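Local atomic coordinates of aminotransferase, class I (Staphylococcus aureus, PDB entry 2O1B), a protein that probably catalyses the pyridoxal-phosphate-dependent transfer of an amino group between an amino acid such as aspartate and a 2-oxo acid. Residues Tyr102-Asp107 against Asn232-Ala237; Asp110-Leu115 against Phe264-Lys269; Asp134-Pro139 against Thr182-Leu187; Tyr186-Asn191 against Val218-Tyr223. All coordinates share one frame; numbering follows the deposited sequence. Where two conformers were deposited one is given.

Interaction 1: Tyr102-Asp107 against Asn232-Ala237; sequences YNVTLD and NPSILA
Tyr-102, the last residue of helix 88-102, and Val-104 just beyond it pack against an ST turn that begins at Ser-234, in the loop running from strand 216-220 to helix 241-244 of the aminotransferase fold. Tyr-102 makes two kinds of contact. With CG anti to its carbonyl carbon (chi1 -51°), its ring is set beside Ser-234 CB, with the CE2 edge at Asn-232 O. Ser-234 CB stands 4.2 Å from the centroid of the Tyr-102 ring and 29° off the ring normal, an off-centre CH-pi contact. Farther out, CE2 of Tyr-102 meets Asn-232 O near the ring plane at 3.6 Å. A water links the same two residues: Tyr-102 OH donates to it at 2.8 Å, and it donates in turn to Asn-232 O at 2.8 Å. No direct hydrogen bond joins the segments, so this water is their polar bridge. The Tyr-102 backbone takes part as well, its O lying 3.6 Å from Ala-237 CB.

At Asn-103 the chain leaves the helix with a positive phi of 50°, and Val-104 then turns both methyls to the ST turn. Its CG2 lies 3.7 Å from Leu-236 C, while its CG1 rests on Leu-236 CB. Within the turn, Ser-234 OG accepts from Leu-236 N and is also hydrogen-bonded to Glu-247 OE1, bonds that satisfy the buried hydroxyl. Last comes Leu-106, whose side chain crosses that of Leu-236 at about a right angle, CD2 of Leu-106 touching CD1 of Leu-236 at 4.1 Å.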
loop_
_atom_site.group_PDB
_atom_site.type_symbol
_atom_site.label_atom_id
_atom_site.label_comp_id
_atom_site.label_asym_id
_atom_site.label_seq_id
_atom_site.Cartn_x
_atom_site.Cartn_y
_atom_site.Cartn_z
ATOM N N TYR A 102 -5.737 7.294 26.121
ATOM C CA TYR A 102 -4.983 8.542 26.282
ATOM C C TYR A 102 -5.824 9.796 26.586
ATOM O O TYR A 102 -5.285 10.910 26.620
ATOM C CB TYR A 102 -4.076 8.766 25.058
ATOM C CG TYR A 102 -3.218 7.561 24.722
ATOM C CD1 TYR A 102 -3.485 6.776 23.605
ATOM C CD2 TYR A 102 -2.148 7.188 25.543
ATOM C CE1 TYR A 102 -2.703 5.648 23.302
ATOM C CE2 TYR A 102 -1.359 6.073 25.241
ATOM C CZ TYR A 102 -1.644 5.303 24.130
ATOM O OH TYR A 102 -0.873 4.183 23.846
ATOM N N ASN A 103 -7.122 9.610 26.837
ATOM C CA ASN A 103 -8.076 10.720 27.026
ATOM C C ASN A 103 -7.993 11.772 25.908
ATOM O O ASN A 103 -8.057 12.981 26.154
ATOM C CB ASN A 103 -7.944 11.356 28.425
ATOM C CG ASN A 103 -9.178 12.173 28.821
ATOM O OD1 ASN A 103 -10.306 11.853 28.432
ATOM N ND2 ASN A 103 -8.965 13.230 29.607
ATOM N N VAL A 104 -7.836 11.283 24.677
ATOM C CA VAL A 104 -7.737 12.124 23.495
ATOM C C VAL A 104 -9.029 11.999 22.708
ATOM O O VAL A 104 -9.400 10.893 22.296
ATOM C CB VAL A 104 -6.554 11.709 22.585
ATOM C CG1 VAL A 104 -6.541 12.535 21.307
ATOM C CG2 VAL A 104 -5.220 11.851 23.316
ATOM N N THR A 105 -9.702 13.130 22.512
ATOM C CA THR A 105 -10.937 13.178 21.732
ATOM C C THR A 105 -10.620 13.399 20.263
ATOM O O THR A 105 -9.971 14.395 19.896
ATOM C CB THR A 105 -11.877 14.307 22.195
ATOM O OG1 THR A 105 -11.235 15.572 21.993
ATOM C CG2 THR A 105 -12.219 14.153 23.651
ATOM N N LEU A 106 -11.077 12.471 19.430
ATOM C CA LEU A 106 -10.842 12.545 17.995
ATOM C C LEU A 106 -12.133 12.470 17.200
ATOM O O LEU A 106 -13.055 11.744 17.573
ATOM C CB LEU A 106 -9.950 11.395 17.568
ATOM C CG LEU A 106 -8.592 11.336 18.232
ATOM C CD1 LEU A 106 -8.089 9.927 18.068
ATOM C CD2 LEU A 106 -7.662 12.371 17.626
ATOM N N ASP A 107 -12.180 13.220 16.100
ATOM C CA ASP A 107 -13.304 13.158 15.166
ATOM C C ASP A 107 -13.057 12.074 14.109
ATOM O O ASP A 107 -12.006 12.048 13.471
ATOM C CB ASP A 107 -13.530 14.523 14.505
ATOM C CG ASP A 107 -14.717 14.520 13.545
ATOM O OD1 ASP A 107 -14.636 13.873 12.475
ATOM O OD2 ASP A 107 -15.731 15.172 13.864
ATOM N N ASN A 232 3.586 4.994 28.287
ATOM C CA ASN A 232 4.043 5.995 27.322
ATOM C C ASN A 232 2.937 6.991 27.014
ATOM O O ASN A 232 1.798 6.582 26.795
ATOM C CB ASN A 232 4.485 5.330 26.020
ATOM C CG ASN A 232 5.658 4.395 26.208
ATOM O OD1 ASN A 232 6.725 4.792 26.695
ATOM N ND2 ASN A 232 5.475 3.152 25.802
ATOM N N PRO A 233 3.269 8.296 27.001
ATOM C CA PRO A 233 2.298 9.325 26.669
ATOM C C PRO A 233 2.078 9.516 25.164
ATOM O O PRO A 233 2.995 9.312 24.360
ATOM C CB PRO A 233 2.923 10.589 27.265
ATOM C CG PRO A 233 4.347 10.359 27.184
ATOM C CD PRO A 233 4.579 8.879 27.329
ATOM N N SER A 234 0.859 9.922 24.815
ATOM C CA SER A 234 0.528 10.338 23.463
ATOM C C SER A 234 0.941 11.804 23.290
ATOM O O SER A 234 0.783 12.598 24.214
ATOM C CB SER A 234 -0.978 10.195 23.241
ATOM O OG SER A 234 -1.366 10.667 21.955
ATOM N N ILE A 235 1.450 12.168 22.116
ATOM C CA ILE A 235 1.693 13.586 21.818
ATOM C C ILE A 235 0.367 14.363 21.756
ATOM O O ILE A 235 0.328 15.568 22.010
ATOM C CB ILE A 235 2.500 13.781 20.508
ATOM C CG1 ILE A 235 3.035 15.218 20.411
ATOM C CG2 ILE A 235 1.663 13.372 19.260
ATOM C CD1 ILE A 235 4.070 15.437 19.299
ATOM N N LEU A 236 -0.722 13.660 21.430
ATOM C CA LEU A 236 -2.039 14.289 21.331
ATOM C C LEU A 236 -2.718 14.523 22.680
ATOM O O LEU A 236 -3.725 15.228 22.741
ATOM C CB LEU A 236 -2.963 13.508 20.395
ATOM C CG LEU A 236 -2.493 13.234 18.964
ATOM C CD1 LEU A 236 -3.629 12.606 18.196
ATOM C CD2 LEU A 236 -2.037 14.490 18.286
ATOM N N ALA A 237 -2.174 13.955 23.757
ATOM C CA ALA A 237 -2.699 14.219 25.106
ATOM C C ALA A 237 -2.089 15.483 25.716
ATOM O O ALA A 237 -2.557 15.981 26.745
ATOM C CB ALA A 237 -2.489 13.017 26.024
HETATM O O HOH W 1 0.758 4.037 26.066
#

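Interaction 2: Asp110-Leu115 against Phe264-Lys269; sequences DEVCIL and FAVGNK
An antiparallel strand pair at one margin of the large mixed sheet brings Cys-113 opposite Ala-265, with strands 112-115 and 264-267 running at 164° to each other. This is a hydrogen-bonded pair: Cys-113 N donates to Ala-265 O at 3.0 Å, and Ala-265 N returns a 2.7 Å bond to Cys-113 O. A third bond, Gly-267 N to Glu-111 O at 3.1 Å, extends the pairing to Glu-111, just before strand 112-115. Gly-267 has backbone angles (phi 130°, psi -135°) that suit a residue without a CB.

Leu-115 holds CG anti to the carbonyl carbon, which lays CD1 against the opposing backbone, 3.6 Å from Phe-264 C. Toward the other end the contact becomes polar. A water donates to Glu-111 OE2 at 2.6 Å and accepts from Lys-269 N at 3.0 Å, occupying an amide of the first turn of helix 269-282, while Glu-111 OE1 accepts from Asp-107 N and forms a salt bridge with Lys-242. Asp-110 and Lys-269 touch mainly through carbon, with CB of Asp-110 3.4 Å from CD of Lys-269, and their charged atoms do not meet. A strand antiparallel to both its neighbours in an otherwise parallel sheet, as 263-267 is, typifies the large domain of fold-type I aminotransferases.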
loop_
_atom_site.group_PDB
_atom_site.type_symbol
_atom_site.label_atom_id
_atom_site.label_comp_id
_atom_site.label_asym_id
_atom_site.label_seq_id
_atom_site.Cartn_x
_atom_site.Cartn_y
_atom_site.Cartn_z
ATOM N N ASP A 110 -12.542 13.736 10.513
ATOM C CA ASP A 110 -11.536 14.773 10.347
ATOM C C ASP A 110 -10.150 14.361 10.823
ATOM O O ASP A 110 -9.134 14.897 10.350
ATOM C CB ASP A 110 -11.960 16.042 11.098
ATOM C CG ASP A 110 -13.172 16.732 10.476
ATOM O OD1 ASP A 110 -13.541 16.416 9.315
ATOM O OD2 ASP A 110 -13.751 17.609 11.161
ATOM N N GLU A 111 -10.111 13.451 11.791
ATOM C CA GLU A 111 -8.892 13.230 12.575
ATOM C C GLU A 111 -8.443 11.770 12.657
ATOM O O GLU A 111 -7.663 11.405 13.530
ATOM C CB GLU A 111 -9.052 13.853 13.976
ATOM C CG GLU A 111 -9.308 15.360 13.910
ATOM C CD GLU A 111 -9.616 16.014 15.244
ATOM O OE1 GLU A 111 -10.250 15.375 16.105
ATOM O OE2 GLU A 111 -9.239 17.198 15.410
ATOM N N VAL A 112 -8.917 10.952 11.719
ATOM C CA VAL A 112 -8.574 9.537 11.667
ATOM C C VAL A 112 -8.330 9.085 10.225
ATOM O O VAL A 112 -9.169 9.313 9.355
ATOM C CB VAL A 112 -9.697 8.667 12.294
ATOM C CG1 VAL A 112 -9.372 7.208 12.141
ATOM C CG2 VAL A 112 -9.892 9.000 13.770
ATOM N N CYS A 113 -7.181 8.448 9.988
ATOM C CA CYS A 113 -6.848 7.848 8.686
ATOM C C CYS A 113 -6.274 6.463 8.915
ATOM O O CYS A 113 -5.242 6.313 9.581
ATOM C CB CYS A 113 -5.825 8.702 7.922
ATOM S SG CYS A 113 -5.361 8.051 6.283
ATOM N N ILE A 114 -6.953 5.455 8.383
ATOM C CA ILE A 114 -6.502 4.073 8.473
ATOM C C ILE A 114 -5.286 3.839 7.580
ATOM O O ILE A 114 -5.236 4.356 6.464
ATOM C CB ILE A 114 -7.640 3.121 8.068
ATOM C CG1 ILE A 114 -8.680 3.059 9.184
ATOM C CG2 ILE A 114 -7.131 1.728 7.854
ATOM C CD1 ILE A 114 -9.919 3.839 8.920
ATOM N N LEU A 115 -4.313 3.066 8.078
ATOM C CA LEU A 115 -3.056 2.813 7.351
ATOM C C LEU A 115 -2.856 1.338 7.022
ATOM O O LEU A 115 -3.210 0.471 7.813
ATOM C CB LEU A 115 -1.840 3.349 8.128
ATOM C CG LEU A 115 -1.811 4.840 8.500
ATOM C CD1 LEU A 115 -0.609 5.180 9.375
ATOM C CD2 LEU A 115 -1.846 5.727 7.264
ATOM N N PHE A 264 -2.949 3.026 11.991
ATOM C CA PHE A 264 -3.708 4.246 11.731
ATOM C C PHE A 264 -2.947 5.499 12.124
ATOM O O PHE A 264 -2.051 5.451 12.972
ATOM C CB PHE A 264 -5.086 4.207 12.407
ATOM C CG PHE A 264 -5.042 3.990 13.889
ATOM C CD1 PHE A 264 -5.189 2.715 14.421
ATOM C CD2 PHE A 264 -4.893 5.064 14.758
ATOM C CE1 PHE A 264 -5.158 2.510 15.804
ATOM C CE2 PHE A 264 -4.873 4.870 16.133
ATOM C CZ PHE A 264 -5.010 3.585 16.656
ATOM N N ALA A 265 -3.305 6.604 11.467
ATOM C CA ALA A 265 -2.832 7.934 11.799
ATOM C C ALA A 265 -3.971 8.653 12.491
ATOM O O ALA A 265 -5.144 8.459 12.145
ATOM C CB ALA A 265 -2.421 8.691 10.546
ATOM N N VAL A 266 -3.618 9.499 13.454
ATOM C CA VAL A 266 -4.607 10.198 14.278
ATOM C C VAL A 266 -4.113 11.606 14.600
ATOM O O VAL A 266 -2.929 11.814 14.851
ATOM C CB VAL A 266 -4.946 9.371 15.562
ATOM C CG1 VAL A 266 -5.139 10.244 16.761
ATOM C CG2 VAL A 266 -6.172 8.502 15.337
ATOM N N GLY A 267 -5.005 12.599 14.530
ATOM C CA GLY A 267 -4.637 13.971 14.913
ATOM C C GLY A 267 -4.940 15.128 13.974
ATOM O O GLY A 267 -6.055 15.229 13.440
ATOM N N ASN A 268 -3.953 16.018 13.802
ATOM C CA ASN A 268 -4.097 17.250 12.999
ATOM C C ASN A 268 -4.958 17.062 11.763
ATOM O O ASN A 268 -4.592 16.279 10.886
ATOM C CB ASN A 268 -2.734 17.786 12.555
ATOM C CG ASN A 268 -2.825 19.190 11.959
ATOM O OD1 ASN A 268 -2.924 20.182 12.685
ATOM N ND2 ASN A 268 -2.802 19.277 10.633
ATOM N N LYS A 269 -6.079 17.787 11.681
ATOM C CA LYS A 269 -7.041 17.586 10.575
ATOM C C LYS A 269 -6.415 17.774 9.184
ATOM O O LYS A 269 -6.634 16.953 8.284
ATOM C CB LYS A 269 -8.297 18.456 10.738
ATOM C CG LYS A 269 -9.226 18.481 9.505
ATOM C CD LYS A 269 -10.626 18.957 9.857
ATOM C CE LYS A 269 -11.265 19.848 8.792
ATOM N NZ LYS A 269 -10.662 19.760 7.430
HETATM O O HOH W 2 -7.402 18.564 14.252
#

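Interaction 3: Asp134-Pro139 against Thr182-Leu187; sequences DYVLLP and TKLIYL
Tyr-186 reaches across to strand 135-139 with most of its side chain. Its CB lies 4.0 Å from Pro-139 CD. Placed anti to the carbonyl carbon, CG starts a ring that runs beside Leu-138, whose CD1 comes within 3.6 Å of Tyr-186 CD1. CE1 then has Val-136 CG1 at 4.0 Å, the methyl lying in the ring plane at the edge. At the tip, OH is hydrogen-bonded to Leu-122 O, and the ring as a whole stacks with Tyr-146.

The two strands are parallel neighbours in the central sheet of the fold, their axes 13° apart. Tyr-186 N donates to Leu-137 O at 3.0 Å, and Leu-137 N to Leu-184 O at 2.9 Å. On one face Val-136 lies beside Leu-184; on the other Leu-137 lies beside Ile-185. Between Tyr-135 and Val-136 the pairing slips by one residue, a beta bulge, yet Lys-183 N still finds Tyr-135 O at 3.0 Å, nearly straight at 167°. Tyr-186 O is buried without a polar partner, with Pro-139 CG 3.3 Å away. At the far end Lys-183 crosses Asp-134 at about a right angle, and its bent chain leaves NZ 3.6 Å from Asp-134 OD2, a long salt bridge, while Asp-134 OD1 is hydrogen-bonded to Asn-131 N.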
loop_
_atom_site.group_PDB
_atom_site.type_symbol
_atom_site.label_atom_id
_atom_site.label_comp_id
_atom_site.label_asym_id
_atom_site.label_seq_id
_atom_site.Cartn_x
_atom_site.Cartn_y
_atom_site.Cartn_z
ATOM N N ASP A 134 11.991 21.339 1.020
ATOM C CA ASP A 134 11.628 21.506 2.425
ATOM C C ASP A 134 12.503 20.618 3.292
ATOM O O ASP A 134 12.763 19.473 2.943
ATOM C CB ASP A 134 10.148 21.151 2.660
ATOM C CG ASP A 134 9.195 22.285 2.274
ATOM O OD1 ASP A 134 7.977 22.092 2.456
ATOM O OD2 ASP A 134 9.647 23.359 1.800
ATOM N N TYR A 135 12.938 21.144 4.434
ATOM C CA TYR A 135 13.747 20.377 5.378
ATOM C C TYR A 135 12.881 19.518 6.270
ATOM O O TYR A 135 11.813 19.943 6.701
ATOM C CB TYR A 135 14.566 21.313 6.251
ATOM C CG TYR A 135 15.743 21.936 5.563
ATOM C CD1 TYR A 135 15.675 22.344 4.232
ATOM C CD2 TYR A 135 16.926 22.151 6.254
ATOM C CE1 TYR A 135 16.777 22.948 3.603
ATOM C CE2 TYR A 135 18.021 22.751 5.644
ATOM C CZ TYR A 135 17.944 23.140 4.325
ATOM O OH TYR A 135 19.042 23.718 3.735
ATOM N N VAL A 136 13.345 18.294 6.524
ATOM C CA VAL A 136 12.671 17.385 7.440
ATOM C C VAL A 136 13.704 16.893 8.458
ATOM O O VAL A 136 14.767 16.376 8.074
ATOM C CB VAL A 136 12.030 16.179 6.698
ATOM C CG1 VAL A 136 11.352 15.247 7.678
ATOM C CG2 VAL A 136 11.031 16.661 5.637
ATOM N N LEU A 137 13.389 17.064 9.743
ATOM C CA LEU A 137 14.259 16.602 10.829
ATOM C C LEU A 137 13.980 15.147 11.172
ATOM O O LEU A 137 12.837 14.788 11.425
ATOM C CB LEU A 137 14.093 17.481 12.068
ATOM C CG LEU A 137 14.780 18.839 11.933
ATOM C CD1 LEU A 137 14.327 19.783 13.027
ATOM C CD2 LEU A 137 16.289 18.642 12.000
ATOM N N LEU A 138 15.045 14.338 11.170
ATOM C CA LEU A 138 14.983 12.901 11.421
ATOM C C LEU A 138 15.828 12.489 12.644
ATOM O O LEU A 138 17.016 12.809 12.705
ATOM C CB LEU A 138 15.483 12.156 10.172
ATOM C CG LEU A 138 14.488 11.632 9.116
ATOM C CD1 LEU A 138 13.149 12.358 9.034
ATOM C CD2 LEU A 138 15.089 11.471 7.742
ATOM N N PRO A 139 15.229 11.756 13.610
ATOM C CA PRO A 139 15.973 11.380 14.819
ATOM C C PRO A 139 17.233 10.582 14.503
ATOM O O PRO A 139 17.190 9.613 13.732
ATOM C CB PRO A 139 14.981 10.493 15.589
ATOM C CG PRO A 139 13.662 10.851 15.077
ATOM C CD PRO A 139 13.851 11.234 13.635
ATOM N N THR A 182 12.554 24.132 8.455
ATOM C CA THR A 182 11.962 22.810 8.671
ATOM C C THR A 182 10.437 22.821 8.602
ATOM O O THR A 182 9.765 23.597 9.282
ATOM C CB THR A 182 12.454 22.151 9.984
ATOM O OG1 THR A 182 13.868 21.964 9.904
ATOM C CG2 THR A 182 11.807 20.781 10.187
ATOM N N LYS A 183 9.900 21.931 7.783
ATOM C CA LYS A 183 8.466 21.847 7.597
ATOM C C LYS A 183 7.880 20.589 8.230
ATOM O O LYS A 183 6.678 20.518 8.465
ATOM C CB LYS A 183 8.137 21.947 6.112
ATOM C CG LYS A 183 8.801 23.172 5.450
ATOM C CD LYS A 183 8.273 24.485 6.011
ATOM C CE LYS A 183 8.937 25.703 5.361
ATOM N NZ LYS A 183 8.410 25.978 3.997
ATOM N N LEU A 184 8.737 19.613 8.516
ATOM C CA LEU A 184 8.310 18.367 9.129
ATOM C C LEU A 184 9.389 17.801 10.051
ATOM O O LEU A 184 10.592 17.910 9.767
ATOM C CB LEU A 184 7.937 17.343 8.047
ATOM C CG LEU A 184 7.269 16.027 8.458
ATOM C CD1 LEU A 184 5.872 16.246 9.046
ATOM C CD2 LEU A 184 7.185 15.124 7.253
ATOM N N ILE A 185 8.934 17.206 11.152
ATOM C CA ILE A 185 9.791 16.562 12.142
ATOM C C ILE A 185 9.224 15.204 12.539
ATOM O O ILE A 185 8.067 15.099 12.934
ATOM C CB ILE A 185 9.924 17.426 13.414
ATOM C CG1 ILE A 185 10.489 18.806 13.061
ATOM C CG2 ILE A 185 10.812 16.734 14.456
ATOM C CD1 ILE A 185 10.623 19.721 14.241
ATOM N N TYR A 186 10.042 14.164 12.435
ATOM C CA TYR A 186 9.656 12.868 12.984
ATOM C C TYR A 186 10.151 12.735 14.407
ATOM O O TYR A 186 11.290 13.109 14.723
ATOM C CB TYR A 186 10.211 11.721 12.151
ATOM C CG TYR A 186 9.481 11.502 10.866
ATOM C CD1 TYR A 186 9.612 12.390 9.810
ATOM C CD2 TYR A 186 8.651 10.395 10.696
ATOM C CE1 TYR A 186 8.938 12.189 8.614
ATOM C CE2 TYR A 186 7.984 10.182 9.498
ATOM C CZ TYR A 186 8.129 11.082 8.465
ATOM O OH TYR A 186 7.465 10.872 7.268
ATOM N N LEU A 187 9.284 12.203 15.262
ATOM C CA LEU A 187 9.661 11.863 16.618
ATOM C C LEU A 187 9.203 10.435 16.845
ATOM O O LEU A 187 8.242 9.995 16.227
ATOM C CB LEU A 187 9.016 12.820 17.630
ATOM C CG LEU A 187 9.526 14.278 17.595
ATOM C CD1 LEU A 187 8.786 15.156 18.577
ATOM C CD2 LEU A 187 11.045 14.357 17.841
#

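Interaction 4: Tyr186-Asn191 against Val218-Tyr223; sequences YLTYPN and VHDFAY. With PLP (pyridoxal-5'-phosphate), chain B.
Leu-187 and His-219 mark the tight part of this contact, where two parallel strands are directly bonded. Leu-187 N donates to Val-218 O at 2.9 Å, and Asp-220 N donates to Leu-187 O at 2.8 Å and 175°. The same Leu-187 oxygen also takes a weak bond from His-219 ND1 at 3.3 Å; with CG anti to its own N (chi1 178°), the imidazole turns an edge to the neighbouring strand. Beside them Val-218 CB sits over one face of the Tyr-186 ring, offset toward the rim.

These strands belong to a beta-alpha-beta unit made of strand 182-187, helix 200-210 and strand 216-220, and beyond their C-terminal ends lies the cofactor pocket. Asp-220, its CG anti to the backbone N, brings OD1 to 2.5 Å from PLP N1, as expected of the aspartate that faces the pyridine nitrogen in this family. Tyr-146 OH is hydrogen-bonded to both that OD1 and Thr-188 OG1. Thr-188 CG2 lies 3.7 Å from PLP C2A, and Ala-222 CB covers a face of the pyridine ring.

Past Thr-188 the direct backbone bonding stops and water takes over. One water donates to Pro-190 O and Asp-220 O, both at 2.9 Å, and accepts from Tyr-223 N at 3.0 Å. Pro-190, which follows a cis peptide, lays its CG against Tyr-223 CB, while Tyr-223 OH is hydrogen-bonded to Lys-253 NZ and Tyr-338 OH.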
loop_
_atom_site.group_PDB
_atom_site.type_symbol
_atom_site.label_atom_id
_atom_site.label_comp_id
_atom_site.label_asym_id
_atom_site.label_seq_id
_atom_site.Cartn_x
_atom_site.Cartn_y
_atom_site.Cartn_z
ATOM N N TYR A 186 10.042 14.164 12.435
ATOM C CA TYR A 186 9.656 12.868 12.984
ATOM C C TYR A 186 10.151 12.735 14.407
ATOM O O TYR A 186 11.290 13.109 14.723
ATOM C CB TYR A 186 10.211 11.721 12.151
ATOM C CG TYR A 186 9.481 11.502 10.866
ATOM C CD1 TYR A 186 9.612 12.390 9.810
ATOM C CD2 TYR A 186 8.651 10.395 10.696
ATOM C CE1 TYR A 186 8.938 12.189 8.614
ATOM C CE2 TYR A 186 7.984 10.182 9.498
ATOM C CZ TYR A 186 8.129 11.082 8.465
ATOM O OH TYR A 186 7.465 10.872 7.268
ATOM N N LEU A 187 9.284 12.203 15.262
ATOM C CA LEU A 187 9.661 11.863 16.618
ATOM C C LEU A 187 9.203 10.435 16.845
ATOM O O LEU A 187 8.242 9.995 16.227
ATOM C CB LEU A 187 9.016 12.820 17.630
ATOM C CG LEU A 187 9.526 14.278 17.595
ATOM C CD1 LEU A 187 8.786 15.156 18.577
ATOM C CD2 LEU A 187 11.045 14.357 17.841
ATOM N N THR A 188 9.907 9.721 17.714
ATOM C CA THR A 188 9.654 8.304 17.958
ATOM C C THR A 188 9.965 7.991 19.414
ATOM O O THR A 188 11.134 7.907 19.790
ATOM C CB THR A 188 10.576 7.416 17.073
ATOM O OG1 THR A 188 10.731 8.002 15.770
ATOM C CG2 THR A 188 10.025 6.007 16.951
ATOM N N TYR A 189 8.915 7.848 20.223
ATOM C CA TYR A 189 9.011 7.457 21.624
ATOM C C TYR A 189 7.899 6.463 21.972
ATOM O O TYR A 189 6.717 6.787 21.874
ATOM C CB TYR A 189 8.994 8.677 22.565
ATOM C CG TYR A 189 10.175 9.578 22.294
ATOM C CD1 TYR A 189 10.050 10.693 21.470
ATOM C CD2 TYR A 189 11.440 9.264 22.800
ATOM C CE1 TYR A 189 11.154 11.507 21.186
ATOM C CE2 TYR A 189 12.542 10.047 22.513
ATOM C CZ TYR A 189 12.394 11.169 21.713
ATOM O OH TYR A 189 13.489 11.941 21.445
ATOM N N PRO A 190 8.277 5.246 22.373
ATOM C CA PRO A 190 9.651 4.755 22.521
ATOM C C PRO A 190 10.476 4.761 21.234
ATOM O O PRO A 190 9.966 4.378 20.167
ATOM C CB PRO A 190 9.450 3.318 23.015
ATOM C CG PRO A 190 8.109 3.314 23.629
ATOM C CD PRO A 190 7.292 4.222 22.767
ATOM N N ASN A 191 11.737 5.201 21.335
ATOM C CA ASN A 191 12.621 5.290 20.164
ATOM C C ASN A 191 13.149 3.932 19.696
ATOM O O ASN A 191 13.558 3.093 20.497
ATOM C CB ASN A 191 13.806 6.236 20.416
ATOM C CG ASN A 191 14.552 6.616 19.125
ATOM O OD1 ASN A 191 15.739 6.949 19.162
ATOM N ND2 ASN A 191 13.851 6.595 17.993
ATOM N N VAL A 218 5.282 14.484 13.132
ATOM C CA VAL A 218 4.737 13.142 13.012
ATOM C C VAL A 218 5.351 12.347 14.132
ATOM O O VAL A 218 6.563 12.183 14.174
ATOM C CB VAL A 218 5.127 12.457 11.685
ATOM C CG1 VAL A 218 4.556 11.030 11.633
ATOM C CG2 VAL A 218 4.632 13.264 10.516
ATOM N N HIS A 219 4.522 11.859 15.044
ATOM C CA HIS A 219 5.027 11.011 16.111
ATOM C C HIS A 219 4.725 9.548 15.809
ATOM O O HIS A 219 3.568 9.180 15.641
ATOM C CB HIS A 219 4.470 11.424 17.486
ATOM C CG HIS A 219 4.927 10.534 18.602
ATOM N ND1 HIS A 219 6.261 10.282 18.851
ATOM C CD2 HIS A 219 4.232 9.811 19.511
ATOM C CE1 HIS A 219 6.364 9.441 19.866
ATOM N NE2 HIS A 219 5.149 9.140 20.285
ATOM N N ASP A 220 5.787 8.739 15.732
ATOM C CA ASP A 220 5.721 7.307 15.410
ATOM C C ASP A 220 5.605 6.501 16.703
ATOM O O ASP A 220 6.584 6.299 17.425
ATOM C CB ASP A 220 6.983 6.919 14.632
ATOM C CG ASP A 220 6.992 5.476 14.139
ATOM O OD1 ASP A 220 7.938 5.142 13.362
ATOM O OD2 ASP A 220 6.087 4.680 14.505
ATOM N N PHE A 221 4.395 6.034 16.978
ATOM C CA PHE A 221 4.023 5.441 18.267
ATOM C C PHE A 221 3.934 3.913 18.187
ATOM O O PHE A 221 3.162 3.280 18.921
ATOM C CB PHE A 221 2.662 6.016 18.666
ATOM C CG PHE A 221 2.431 6.142 20.155
ATOM C CD1 PHE A 221 3.482 6.176 21.057
ATOM C CD2 PHE A 221 1.129 6.247 20.640
ATOM C CE1 PHE A 221 3.243 6.306 22.426
ATOM C CE2 PHE A 221 0.876 6.374 22.005
ATOM C CZ PHE A 221 1.943 6.404 22.899
ATOM N N ALA A 222 4.736 3.329 17.297
ATOM C CA ALA A 222 4.792 1.867 17.089
ATOM C C ALA A 222 4.948 1.057 18.370
ATOM O O ALA A 222 4.402 -0.058 18.478
ATOM C CB ALA A 222 5.909 1.525 16.127
ATOM N N TYR A 223 5.692 1.609 19.335
ATOM C CA TYR A 223 5.939 0.924 20.608
ATOM C C TYR A 223 5.170 1.505 21.780
ATOM O O TYR A 223 5.563 1.334 22.929
ATOM C CB TYR A 223 7.440 0.838 20.901
ATOM C CG TYR A 223 8.127 -0.138 19.976
ATOM C CD1 TYR A 223 8.966 0.310 18.960
ATOM C CD2 TYR A 223 7.890 -1.512 20.088
ATOM C CE1 TYR A 223 9.580 -0.590 18.096
ATOM C CE2 TYR A 223 8.500 -2.417 19.234
ATOM C CZ TYR A 223 9.339 -1.951 18.243
ATOM O OH TYR A 223 9.942 -2.854 17.393
HETATM N N1 PLP B . 8.078 2.619 13.196
HETATM C C2 PLP B . 8.849 1.977 14.147
HETATM C C2A PLP B . 9.621 2.796 15.145
HETATM C C3 PLP B . 8.859 0.580 14.171
HETATM O O3 PLP B . 9.601 -0.100 15.092
HETATM C C4 PLP B . 8.105 -0.146 13.239
HETATM C C4A PLP B . 7.698 -1.540 13.615
HETATM C C5 PLP B . 7.344 0.518 12.273
HETATM C C6 PLP B . 7.339 1.913 12.259
HETATM C C5A PLP B . 6.538 -0.244 11.230
HETATM O O4P PLP B . 5.370 -0.837 11.768
HETATM P P PLP B . 4.283 -1.543 10.803
HETATM O O1P PLP B . 4.368 -3.051 10.978
HETATM O O2P PLP B . 4.611 -1.142 9.390
HETATM O O3P PLP B . 2.928 -1.052 11.227
HETATM O O HOH W 3 7.224 4.129 19.260
#

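Interactions 2, 3 and 4 all lie on the seven-stranded mixed sheet. Interactions 3 and 4 are successive pairings on strand 182-187, with centres about 13 Å apart, and share Tyr-186 and Leu-187. Interaction 2 joins two strands at one margin of that sheet, about 19 Å from interaction 3 between centres and not touching it. Interaction 1 lies off the strands but touches interaction 2 (centres about 12 Å apart) through Leu-106, Leu-236 and Val-266, and interaction 4 (centres about 14 Å apart) through Phe-221. Along the chain, interactions 3 and 4 fall inside the loops closed by interactions 1 and 2, whose segments alternate. Interaction 4, nearest the chain's centre, is the one that carries residues of the PLP pocket.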